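Local coordinates for 49 protein (PDB 6A4V) that probably facilitates replication of a gammaherpesvirus by interacting with poly(ADP-ribose) polymerase 1 of the host, at residues E45-T50 / Q70-I75; S129-D134 / S225-F230; I137-L142 / H162-C167; T170-E175 / G216-V221. All blocks are in the same frame, centred on the assembly; numbering follows the deposited sequence.

From the N terminus, contact 1 comes first and closes a short loop, pairing helix 44-57 with helix 61-85. It is finished before the others open and stands apart, its centre 31 to 35 Å from theirs and on the opposite side of the middle of the chain. Contact 2 then closes a long loop by bringing the start of helix 131-146 to helix 213-235. Nested within that loop, one after the other, are contact 3, which joins helix 131-146 to helix 161-168, and contact 4, which ties residues 170-172 back to helix 213-235. Contacts 3 and 4 touch through Cys165, Thr139 and Val221, and contact 3 touches contact 2 at Ser225.

Contact 1: E45-T50 / Q70-I75; sequences ESVVHT and QVLCKI
Ser46 O, one residue ahead of the Val47 that meets Leu72 and Ile75, is approached by two donors of one residue: Thr50 N, at 2.9 Å, makes the regular helical bond, and the hydroxyl Thr50 OG1 adds a weak one at 3.4 Å. Threonine is tolerated in the helix partly because its hydroxyl can turn back to a carbonyl of the preceding turn, here only weakly. Across the interface the meeting is wholly apolar. Val47 and Ile75 reach toward each other tip to tip, Val47 CG2 coming to 4.0 Å from Ile75 CD1. The helices belong to an all-helical fold and follow each other with only a short connection, forming a roughly antiparallel helical hairpin in which Val47 and Val71 bring their CA atoms to 8.5 Å. The other branch of Val47, CG1, lies anti to the backbone N (chi1 177°) and faces Leu72 CD2 at a looser 4.5 Å. Valine is short enough to sit between helices this close, and its two methyls serve Ile75 and Leu72 separately, whereas the longer arms of isoleucine and leucine span the distance from the second helix. Phe246 of helix 238-262 packs against both Val47 and Leu72, and Phe250 and His253 of the same helix also touch Leu72.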
loop_
_atom_site.group_PDB
_atom_site.type_symbol
_atom_site.label_atom_id
_atom_site.label_comp_id
_atom_site.label_asym_id
_atom_site.label_seq_id
_atom_site.Cartn_x
_atom_site.Cartn_y
_atom_site.Cartn_z
ATOM N N GLU B 45 23.177 -0.081 -2.379
ATOM C CA GLU B 45 24.266 0.082 -1.449
ATOM C C GLU B 45 23.753 -0.171 -0.028
ATOM O O GLU B 45 24.300 -1.008 0.689
ATOM C CB GLU B 45 24.909 1.461 -1.638
ATOM C CG GLU B 45 25.539 1.671 -3.024
ATOM C CD GLU B 45 26.770 0.841 -3.413
ATOM O OE1 GLU B 45 26.763 -0.401 -3.229
ATOM O OE2 GLU B 45 27.742 1.441 -3.934
ATOM N N SER B 46 22.680 0.520 0.354
ATOM C CA SER B 46 22.042 0.290 1.669
ATOM C C SER B 46 21.644 -1.186 1.862
ATOM O O SER B 46 21.740 -1.705 2.955
ATOM C CB SER B 46 20.850 1.198 1.864
ATOM O OG SER B 46 19.747 0.815 1.030
ATOM N N VAL B 47 21.105 -1.835 0.829
ATOM C CA VAL B 47 20.527 -3.188 0.982
ATOM C C VAL B 47 21.678 -4.187 1.156
ATOM O O VAL B 47 21.639 -5.137 1.938
ATOM C CB VAL B 47 19.652 -3.567 -0.229
ATOM C CG1 VAL B 47 19.120 -4.981 -0.109
ATOM C CG2 VAL B 47 18.519 -2.574 -0.459
ATOM N N VAL B 48 22.701 -3.977 0.351
ATOM C CA VAL B 48 23.961 -4.650 0.495
ATOM C C VAL B 48 24.480 -4.520 1.943
ATOM O O VAL B 48 24.965 -5.502 2.495
ATOM C CB VAL B 48 24.909 -4.107 -0.592
ATOM C CG1 VAL B 48 26.364 -3.977 -0.156
ATOM C CG2 VAL B 48 24.748 -4.955 -1.847
ATOM N N HIS B 49 24.344 -3.347 2.573
ATOM C CA HIS B 49 24.703 -3.188 3.983
ATOM C C HIS B 49 23.779 -4.055 4.857
ATOM O O HIS B 49 24.261 -4.896 5.600
ATOM C CB HIS B 49 24.712 -1.705 4.401
ATOM C CG HIS B 49 25.073 -1.446 5.832
ATOM N ND1 HIS B 49 24.110 -1.274 6.828
ATOM C CD2 HIS B 49 26.272 -1.290 6.441
ATOM C CE1 HIS B 49 24.703 -1.030 7.984
ATOM N NE2 HIS B 49 26.033 -1.036 7.772
ATOM N N THR B 50 22.453 -3.883 4.758
ATOM C CA THR B 50 21.569 -4.718 5.563
ATOM C C THR B 50 21.957 -6.203 5.421
ATOM O O THR B 50 21.717 -6.987 6.351
ATOM C CB THR B 50 20.084 -4.547 5.215
ATOM O OG1 THR B 50 19.700 -3.171 5.179
ATOM C CG2 THR B 50 19.191 -5.253 6.211
ATOM N N GLN B 70 13.022 -11.780 2.713
ATOM C CA GLN B 70 11.902 -11.062 3.313
ATOM C C GLN B 70 12.083 -9.573 3.079
ATOM O O GLN B 70 11.160 -8.917 2.518
ATOM C CB GLN B 70 11.807 -11.376 4.796
ATOM C CG GLN B 70 11.159 -12.724 5.010
ATOM C CD GLN B 70 11.098 -13.111 6.465
ATOM O OE1 GLN B 70 12.067 -12.958 7.215
ATOM N NE2 GLN B 70 9.948 -13.633 6.867
ATOM N N VAL B 71 13.329 -9.106 3.260
ATOM C CA VAL B 71 13.658 -7.749 2.943
ATOM C C VAL B 71 13.391 -7.482 1.471
ATOM O O VAL B 71 12.902 -6.392 1.164
ATOM C CB VAL B 71 15.131 -7.416 3.198
ATOM C CG1 VAL B 71 15.507 -6.124 2.514
ATOM C CG2 VAL B 71 15.401 -7.364 4.696
ATOM N N LEU B 72 13.794 -8.418 0.584
ATOM C CA LEU B 72 13.622 -8.122 -0.824
ATOM C C LEU B 72 12.161 -8.192 -1.216
ATOM O O LEU B 72 11.745 -7.484 -2.133
ATOM C CB LEU B 72 14.444 -9.055 -1.691
ATOM C CG LEU B 72 15.919 -8.745 -1.714
ATOM C CD1 LEU B 72 16.638 -9.853 -2.408
ATOM C CD2 LEU B 72 16.187 -7.434 -2.404
ATOM N N CYS B 73 11.382 -9.073 -0.566
ATOM C CA CYS B 73 9.940 -9.125 -0.884
ATOM C C CYS B 73 9.187 -7.811 -0.561
ATOM O O CYS B 73 8.288 -7.298 -1.350
ATOM C CB CYS B 73 9.302 -10.220 -0.045
ATOM S SG CYS B 73 7.753 -10.663 -0.811
ATOM N N LYS B 74 9.424 -7.263 0.636
ATOM C CA LYS B 74 8.823 -5.977 0.998
ATOM C C LYS B 74 9.241 -4.950 -0.049
ATOM O O LYS B 74 8.387 -4.260 -0.680
ATOM C CB LYS B 74 9.263 -5.586 2.392
ATOM C CG LYS B 74 8.433 -6.292 3.464
ATOM C CD LYS B 74 9.260 -6.866 4.607
ATOM C CE LYS B 74 8.436 -7.735 5.544
ATOM N NZ LYS B 74 9.267 -8.702 6.302
ATOM N N ILE B 75 10.548 -4.876 -0.264
ATOM C CA ILE B 75 11.067 -3.799 -1.084
ATOM C C ILE B 75 10.434 -3.882 -2.456
ATOM O O ILE B 75 9.868 -2.931 -2.933
ATOM C CB ILE B 75 12.590 -3.788 -1.177
ATOM C CG1 ILE B 75 13.168 -3.283 0.136
ATOM C CG2 ILE B 75 12.998 -2.910 -2.375
ATOM C CD1 ILE B 75 14.696 -3.389 0.219
#

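Contact 2: S129-D134 / S225-F230; sequences SNLLQD and SVFKLF
Leu131, at the start of helix 131-146, where Asn130 O receives the amides of both Gln133 and Asp134 and fixes the first turn, meets Phe227 with one methyl: CD2 sits near the plane of the ring at its edge, 3.5 Å from CE2, and the two side chains cross at about a right angle. Leu132 follows and forks over two partners of helix 213-235. Its CD2 approaches Phe227 CD2 at 3.5 Å, obliquely to the ring, while its CD1 lies 3.8 Å from Lys228 CD. The branched end of leucine is what allows a single residue to serve both. Its carbonyl, Leu132 O, takes a weak bond from a water that Lys228 NZ holds at 3.0 Å. A chi1 of -178° carries the ring of Phe227 out to both leucines, which meet neighbouring atoms of it; Arg94 and Ile97 of helix 89-104 also touch it. Lys228 bends at chi2 and again at chi4. Lysine therefore plays a double part at this partly buried border: its methylenes extend the apolar patch begun by the phenylalanine, and its ammonium group finds water, and weakly Lys157 O, where the patch gives out.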
loop_
_atom_site.group_PDB
_atom_site.type_symbol
_atom_site.label_atom_id
_atom_site.label_comp_id
_atom_site.label_asym_id
_atom_site.label_seq_id
_atom_site.Cartn_x
_atom_site.Cartn_y
_atom_site.Cartn_z
ATOM N N SER B 129 7.894 22.259 -22.402
ATOM C CA SER B 129 9.270 21.804 -22.320
ATOM C C SER B 129 10.087 22.701 -21.381
ATOM O O SER B 129 10.942 22.209 -20.617
ATOM C CB SER B 129 9.897 21.753 -23.672
ATOM O OG SER B 129 9.936 23.059 -24.217
ATOM N N ASN B 130 9.770 23.995 -21.362
ATOM C CA ASN B 130 10.506 24.989 -20.545
ATOM C C ASN B 130 10.076 25.010 -19.061
ATOM O O ASN B 130 10.475 25.923 -18.261
ATOM C CB ASN B 130 10.393 26.362 -21.199
ATOM C CG ASN B 130 11.530 27.282 -20.802
ATOM O OD1 ASN B 130 11.322 28.437 -20.445
ATOM N ND2 ASN B 130 12.742 26.775 -20.888
ATOM N N LEU B 131 9.210 24.081 -18.634
ATOM C CA LEU B 131 8.515 24.312 -17.364
ATOM C C LEU B 131 9.468 24.561 -16.187
ATOM O O LEU B 131 9.216 25.383 -15.317
ATOM C CB LEU B 131 7.617 23.119 -17.037
ATOM C CG LEU B 131 7.129 23.071 -15.591
ATOM C CD1 LEU B 131 6.366 24.341 -15.223
ATOM C CD2 LEU B 131 6.216 21.854 -15.368
ATOM N N LEU B 132 10.479 23.731 -16.070
ATOM C CA LEU B 132 11.316 23.657 -14.913
ATOM C C LEU B 132 12.114 24.945 -14.798
ATOM O O LEU B 132 12.514 25.322 -13.696
ATOM C CB LEU B 132 12.252 22.462 -15.067
ATOM C CG LEU B 132 11.580 21.123 -14.771
ATOM C CD1 LEU B 132 12.549 19.979 -15.029
ATOM C CD2 LEU B 132 11.059 21.108 -13.325
ATOM N N GLN B 133 12.317 25.590 -15.950
ATOM C CA GLN B 133 13.075 26.799 -16.003
ATOM C C GLN B 133 12.152 27.949 -15.669
ATOM O O GLN B 133 12.564 28.909 -15.045
ATOM C CB GLN B 133 13.705 26.947 -17.387
ATOM C CG GLN B 133 14.821 25.943 -17.613
ATOM C CD GLN B 133 14.886 25.518 -19.055
ATOM O OE1 GLN B 133 15.480 26.207 -19.892
ATOM N NE2 GLN B 133 14.261 24.380 -19.349
ATOM N N ASP B 134 10.895 27.807 -16.115
ATOM C CA ASP B 134 9.863 28.680 -15.781
ATOM C C ASP B 134 9.711 28.682 -14.250
ATOM O O ASP B 134 9.610 29.746 -13.584
ATOM C CB ASP B 134 8.572 28.282 -16.515
ATOM C CG ASP B 134 8.521 28.510 -18.018
ATOM O OD1 ASP B 134 9.146 29.483 -18.495
ATOM O OD2 ASP B 134 7.780 27.736 -18.728
ATOM N N SER B 225 12.044 22.465 -5.878
ATOM C CA SER B 225 13.164 21.594 -5.812
ATOM C C SER B 225 12.665 20.137 -5.897
ATOM O O SER B 225 13.172 19.387 -6.649
ATOM C CB SER B 225 13.988 21.798 -4.565
ATOM O OG SER B 225 14.165 23.181 -4.230
ATOM N N VAL B 226 11.702 19.773 -5.059
ATOM C CA VAL B 226 11.173 18.445 -5.061
ATOM C C VAL B 226 10.622 18.141 -6.452
ATOM O O VAL B 226 10.835 17.081 -6.986
ATOM C CB VAL B 226 10.074 18.220 -4.009
ATOM C CG1 VAL B 226 9.430 16.862 -4.228
ATOM C CG2 VAL B 226 10.598 18.348 -2.606
ATOM N N PHE B 227 9.879 19.060 -7.025
ATOM C CA PHE B 227 9.339 18.772 -8.361
ATOM C C PHE B 227 10.442 18.442 -9.380
ATOM O O PHE B 227 10.200 17.670 -10.373
ATOM C CB PHE B 227 8.537 19.970 -8.853
ATOM C CG PHE B 227 7.891 19.787 -10.198
ATOM C CD1 PHE B 227 6.836 18.900 -10.349
ATOM C CD2 PHE B 227 8.242 20.572 -11.274
ATOM C CE1 PHE B 227 6.253 18.724 -11.591
ATOM C CE2 PHE B 227 7.631 20.412 -12.515
ATOM C CZ PHE B 227 6.630 19.485 -12.672
ATOM N N LYS B 228 11.592 19.132 -9.265
ATOM C CA LYS B 228 12.647 19.017 -10.273
ATOM C C LYS B 228 13.277 17.638 -10.070
ATOM O O LYS B 228 13.491 16.923 -11.068
ATOM C CB LYS B 228 13.593 20.230 -10.270
ATOM C CG LYS B 228 15.022 20.009 -10.788
ATOM C CD LYS B 228 15.214 20.305 -12.275
ATOM C CE LYS B 228 16.657 20.517 -12.700
ATOM N NZ LYS B 228 17.170 21.868 -12.374
ATOM N N LEU B 229 13.417 17.216 -8.803
ATOM C CA LEU B 229 13.979 15.911 -8.545
ATOM C C LEU B 229 13.070 14.840 -9.155
ATOM O O LEU B 229 13.549 13.946 -9.878
ATOM C CB LEU B 229 14.137 15.679 -7.048
ATOM C CG LEU B 229 15.475 15.945 -6.366
ATOM C CD1 LEU B 229 15.461 15.259 -5.013
ATOM C CD2 LEU B 229 16.687 15.436 -7.132
ATOM N N PHE B 230 11.773 14.869 -8.853
ATOM C CA PHE B 230 10.879 13.815 -9.332
ATOM C C PHE B 230 10.837 13.904 -10.858
ATOM O O PHE B 230 10.705 12.911 -11.570
ATOM C CB PHE B 230 9.480 13.911 -8.686
ATOM C CG PHE B 230 9.365 13.179 -7.374
ATOM C CD1 PHE B 230 9.531 11.789 -7.307
ATOM C CD2 PHE B 230 9.158 13.868 -6.184
ATOM C CE1 PHE B 230 9.451 11.117 -6.100
ATOM C CE2 PHE B 230 9.090 13.182 -4.973
ATOM C CZ PHE B 230 9.204 11.813 -4.930
HETATM O O HOH W 1 15.665 23.839 -14.027
#

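Contact 3: I137-L142 / H162-C167; sequences IGTVNL and HEWCAC
Helix 131-146 and helix 161-168 run nearly parallel here, in the same sense, and they stay well apart, the CA atoms of Val140 and Trp164 being 10.0 Å from each other. One large side chain bridges that distance. In Trp164 a chi1 of -176° swings the indole away from the backbone N and sends it straight across to the first helix, where two neighbouring residues receive it. Val140 offers the methyl CG2, which lies 4.2 Å from Trp164 CZ2 on an oblique approach to the ring. Thr139 meets the far end of the indole: its CG2 stands 4.2 Å from Trp164 CH2, and its CB is about as close. These are ordinary van der Waals separations, so the ring is packed without being squeezed. Threonine suits the position because its two branches can divide the work, the methyl turning to the indole while OG1 bonds to Leu135 O in its own helix. One turn away on that helix, Asn141 ND2 folds back to Ile137 O at 2.7 Å. Around the indole, Phe168 and Tyr155 each stand edge-to-face with Trp164. Val224 and Ser225 of helix 213-235 press on it too, Leu142 packs onto helix 111-126, and Cys165 reaches both helix 213-235 and Leu184 of helix 173-184, so Trp164 packs where helices 131-146, 161-168 and 213-235 come together.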
loop_
_atom_site.group_PDB
_atom_site.type_symbol
_atom_site.label_atom_id
_atom_site.label_comp_id
_atom_site.label_asym_id
_atom_site.label_seq_id
_atom_site.Cartn_x
_atom_site.Cartn_y
_atom_site.Cartn_z
ATOM N N ILE B 137 13.138 30.432 -12.556
ATOM C CA ILE B 137 13.365 31.845 -12.735
ATOM C C ILE B 137 12.243 32.567 -11.984
ATOM O O ILE B 137 12.513 33.505 -11.227
ATOM C CB ILE B 137 13.432 32.171 -14.238
ATOM C CG1 ILE B 137 13.914 33.593 -14.514
ATOM C CG2 ILE B 137 12.076 31.925 -14.872
ATOM C CD1 ILE B 137 15.306 33.916 -14.070
ATOM N N GLY B 138 10.997 32.068 -12.133
ATOM C CA GLY B 138 9.838 32.511 -11.347
ATOM C C GLY B 138 10.175 32.642 -9.872
ATOM O O GLY B 138 10.049 33.685 -9.227
ATOM N N THR B 139 10.678 31.575 -9.317
ATOM C CA THR B 139 10.823 31.527 -7.898
ATOM C C THR B 139 11.836 32.594 -7.466
ATOM O O THR B 139 11.514 33.452 -6.675
ATOM C CB THR B 139 11.162 30.090 -7.507
ATOM O OG1 THR B 139 10.124 29.319 -8.125
ATOM C CG2 THR B 139 11.186 29.883 -6.013
ATOM N N VAL B 140 13.040 32.529 -8.040
ATOM C CA VAL B 140 14.086 33.486 -7.794
ATOM C C VAL B 140 13.527 34.910 -7.925
ATOM O O VAL B 140 13.860 35.790 -7.104
ATOM C CB VAL B 140 15.298 33.267 -8.711
ATOM C CG1 VAL B 140 16.337 34.334 -8.466
ATOM C CG2 VAL B 140 15.922 31.887 -8.504
ATOM N N ASN B 141 12.651 35.134 -8.904
ATOM C CA ASN B 141 12.102 36.469 -9.071
ATOM C C ASN B 141 11.048 36.887 -8.048
ATOM O O ASN B 141 10.900 38.128 -7.820
ATOM C CB ASN B 141 11.514 36.658 -10.454
ATOM C CG ASN B 141 12.616 37.011 -11.422
ATOM O OD1 ASN B 141 12.754 38.175 -11.758
ATOM N ND2 ASN B 141 13.391 36.021 -11.860
ATOM N N LEU B 142 10.238 35.946 -7.516
ATOM C CA LEU B 142 9.291 36.352 -6.493
ATOM C C LEU B 142 10.143 36.755 -5.288
ATOM O O LEU B 142 9.888 37.756 -4.626
ATOM C CB LEU B 142 8.254 35.271 -6.134
ATOM C CG LEU B 142 7.306 34.830 -7.244
ATOM C CD1 LEU B 142 6.900 33.386 -7.069
ATOM C CD2 LEU B 142 6.071 35.695 -7.343
ATOM N N HIS B 162 19.710 20.461 -4.600
ATOM C CA HIS B 162 19.854 20.778 -3.193
ATOM C C HIS B 162 20.680 22.074 -3.004
ATOM O O HIS B 162 20.337 22.924 -2.198
ATOM C CB HIS B 162 20.450 19.560 -2.467
ATOM C CG HIS B 162 21.860 19.234 -2.838
ATOM N ND1 HIS B 162 22.203 18.700 -4.069
ATOM C CD2 HIS B 162 23.009 19.351 -2.144
ATOM C CE1 HIS B 162 23.505 18.490 -4.108
ATOM N NE2 HIS B 162 24.018 18.892 -2.943
ATOM N N GLU B 163 21.758 22.245 -3.775
ATOM C CA GLU B 163 22.550 23.470 -3.715
ATOM C C GLU B 163 21.627 24.678 -3.914
ATOM O O GLU B 163 21.623 25.589 -3.087
ATOM C CB GLU B 163 23.709 23.421 -4.715
ATOM C CG GLU B 163 24.979 22.821 -4.119
ATOM C CD GLU B 163 26.017 22.377 -5.131
ATOM O OE1 GLU B 163 26.004 22.920 -6.256
ATOM O OE2 GLU B 163 26.827 21.477 -4.797
ATOM N N TRP B 164 20.802 24.631 -4.970
ATOM C CA TRP B 164 19.840 25.695 -5.310
ATOM C C TRP B 164 18.821 25.928 -4.196
ATOM O O TRP B 164 18.477 27.072 -3.933
ATOM C CB TRP B 164 19.164 25.374 -6.648
ATOM C CG TRP B 164 18.213 26.386 -7.207
ATOM C CD1 TRP B 164 18.506 27.302 -8.175
ATOM C CD2 TRP B 164 16.778 26.421 -7.067
ATOM N NE1 TRP B 164 17.383 27.995 -8.546
ATOM C CE2 TRP B 164 16.309 27.502 -7.851
ATOM C CE3 TRP B 164 15.857 25.755 -6.259
ATOM C CZ2 TRP B 164 14.963 27.861 -7.919
ATOM C CZ3 TRP B 164 14.525 26.107 -6.322
ATOM C CH2 TRP B 164 14.083 27.130 -7.156
ATOM N N CYS B 165 18.336 24.857 -3.560
ATOM C CA CYS B 165 17.380 24.998 -2.450
ATOM C C CYS B 165 18.035 25.736 -1.274
ATOM O O CYS B 165 17.379 26.522 -0.577
ATOM C CB CYS B 165 16.848 23.649 -1.969
ATOM S SG CYS B 165 15.340 23.792 -0.970
ATOM N N ALA B 166 19.320 25.454 -1.038
ATOM C CA ALA B 166 20.046 26.023 0.086
ATOM C C ALA B 166 20.215 27.542 -0.108
ATOM O O ALA B 166 19.868 28.318 0.791
ATOM C CB ALA B 166 21.374 25.317 0.257
ATOM N N CYS B 167 20.731 27.966 -1.270
ATOM C CA CYS B 167 20.851 29.394 -1.578
ATOM C C CYS B 167 19.582 30.142 -1.188
ATOM O O CYS B 167 19.619 31.124 -0.448
ATOM C CB CYS B 167 21.054 29.664 -3.059
ATOM S SG CYS B 167 22.677 29.132 -3.633
#

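Contact 4: T170-E175 / G216-V221; sequences TSVDEE and GLNVLV
The carboxamide of Asn218 turns the edge that carries its oxygen and nitrogen to the backbone of Thr170 and is held there at both ends. OD1 accepts from Thr170 N at 2.8 Å, the N-H lying in the carbonyl plane on a lone pair and pointing at the oxygen (N-H...O angle 162°). ND2 donates a hydrogen bond to Thr170 O at 3.0 Å; that oxygen lies close to the plane of the amide, although the donor stands 39° out of the carbonyl plane of Thr170. Off the amide plane, to one side, comes Val172 CG1, but its modelled approach to ND2 is too short to be trusted. Thr170 is in an extended conformation, which lets its N-H and C=O face the same way, and an asparagine side chain, being an amide itself, matches that pair as a neighbouring strand would. With CG anti to the carbonyl carbon (chi1 -82°), the group leaves helix 213-235 toward the connection that follows helix 161-168. Thr170 O also takes a weak bond from Ser171 OG, and Thr170 OG1 a weak one with Ser214. Leu169 packs on Asn218 beside this pair. The two bonds engage both polar atoms of a buried amide and fix its rotation, and in return they pin a non-helical piece of chain to the helix through its backbone.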
loop_
_atom_site.group_PDB
_atom_site.type_symbol
_atom_site.label_atom_id
_atom_site.label_comp_id
_atom_site.label_asym_id
_atom_site.label_seq_id
_atom_site.Cartn_x
_atom_site.Cartn_y
_atom_site.Cartn_z
ATOM N N THR B 170 15.407 31.283 2.963
ATOM C CA THR B 170 15.759 32.428 3.830
ATOM C C THR B 170 15.454 32.122 5.303
ATOM O O THR B 170 14.315 31.851 5.661
ATOM C CB THR B 170 15.071 33.711 3.353
ATOM O OG1 THR B 170 13.675 33.636 3.637
ATOM C CG2 THR B 170 15.296 33.955 1.875
ATOM N N SER B 171 16.509 32.192 6.129
ATOM C CA SER B 171 16.477 32.115 7.606
ATOM C C SER B 171 15.706 30.865 8.059
ATOM O O SER B 171 14.492 30.925 8.333
ATOM C CB SER B 171 15.933 33.398 8.237
ATOM O OG SER B 171 14.527 33.525 8.074
ATOM N N VAL B 172 16.421 29.735 8.138
ATOM C CA VAL B 172 15.781 28.475 8.481
ATOM C C VAL B 172 16.620 27.650 9.483
ATOM O O VAL B 172 16.213 26.537 9.827
ATOM C CB VAL B 172 15.459 27.684 7.196
ATOM C CG1 VAL B 172 14.706 28.531 6.182
ATOM C CG2 VAL B 172 16.703 27.096 6.557
ATOM N N ASP B 173 17.745 28.190 9.984
ATOM C CA ASP B 173 18.652 27.500 10.950
ATOM C C ASP B 173 19.499 26.444 10.231
ATOM O O ASP B 173 19.062 25.849 9.251
ATOM C CB ASP B 173 17.924 26.764 12.082
ATOM C CG ASP B 173 16.809 27.536 12.764
ATOM O OD1 ASP B 173 16.684 28.750 12.510
ATOM O OD2 ASP B 173 16.068 26.908 13.542
ATOM N N GLU B 174 20.688 26.176 10.781
ATOM C CA GLU B 174 21.566 25.101 10.312
ATOM C C GLU B 174 20.891 23.738 10.537
ATOM O O GLU B 174 21.307 22.741 9.941
ATOM C CB GLU B 174 22.920 25.176 11.024
ATOM C CG GLU B 174 23.939 24.165 10.519
ATOM C CD GLU B 174 25.397 24.565 10.706
ATOM O OE1 GLU B 174 26.190 23.721 11.167
ATOM O OE2 GLU B 174 25.741 25.718 10.380
ATOM N N GLU B 175 19.865 23.713 11.402
ATOM C CA GLU B 175 19.056 22.519 11.717
ATOM C C GLU B 175 18.250 22.054 10.498
ATOM O O GLU B 175 18.278 20.871 10.138
ATOM C CB GLU B 175 18.072 22.817 12.850
ATOM C CG GLU B 175 18.697 22.794 14.229
ATOM C CD GLU B 175 17.721 23.166 15.329
ATOM O OE1 GLU B 175 17.308 24.342 15.371
ATOM O OE2 GLU B 175 17.357 22.273 16.119
ATOM N N GLY B 216 6.086 31.061 3.180
ATOM C CA GLY B 216 5.401 30.717 1.916
ATOM C C GLY B 216 6.337 30.739 0.696
ATOM O O GLY B 216 5.995 30.213 -0.361
ATOM N N LEU B 217 7.532 31.326 0.812
ATOM C CA LEU B 217 8.491 31.268 -0.301
ATOM C C LEU B 217 9.496 30.145 -0.076
ATOM O O LEU B 217 9.786 29.423 -1.010
ATOM C CB LEU B 217 9.158 32.632 -0.505
ATOM C CG LEU B 217 8.227 33.669 -1.142
ATOM C CD1 LEU B 217 8.979 34.895 -1.594
ATOM C CD2 LEU B 217 7.464 33.097 -2.317
ATOM N N ASN B 218 9.960 29.970 1.166
ATOM C CA ASN B 218 10.716 28.790 1.522
ATOM C C ASN B 218 10.008 27.515 1.019
ATOM O O ASN B 218 10.627 26.601 0.491
ATOM C CB ASN B 218 10.991 28.772 3.028
ATOM C CG ASN B 218 12.178 29.631 3.416
ATOM O OD1 ASN B 218 12.852 30.195 2.557
ATOM N ND2 ASN B 218 12.455 29.734 4.706
ATOM N N VAL B 219 8.690 27.458 1.189
ATOM C CA VAL B 219 7.895 26.308 0.842
ATOM C C VAL B 219 7.810 26.198 -0.686
ATOM O O VAL B 219 7.820 25.103 -1.239
ATOM C CB VAL B 219 6.491 26.427 1.470
ATOM C CG1 VAL B 219 5.432 25.617 0.740
ATOM C CG2 VAL B 219 6.500 26.051 2.935
ATOM N N LEU B 220 7.632 27.326 -1.363
ATOM C CA LEU B 220 7.599 27.298 -2.828
ATOM C C LEU B 220 8.895 26.708 -3.355
ATOM O O LEU B 220 8.924 25.959 -4.330
ATOM C CB LEU B 220 7.467 28.698 -3.397
ATOM C CG LEU B 220 7.471 28.718 -4.921
ATOM C CD1 LEU B 220 6.481 27.700 -5.478
ATOM C CD2 LEU B 220 7.142 30.108 -5.437
ATOM N N VAL B 221 9.979 27.107 -2.698
ATOM C CA VAL B 221 11.266 26.774 -3.130
ATOM C C VAL B 221 11.392 25.268 -3.040
ATOM O O VAL B 221 11.932 24.627 -3.936
ATOM C CB VAL B 221 12.354 27.432 -2.265
ATOM C CG1 VAL B 221 13.625 26.606 -2.279
ATOM C CG2 VAL B 221 12.638 28.846 -2.689
#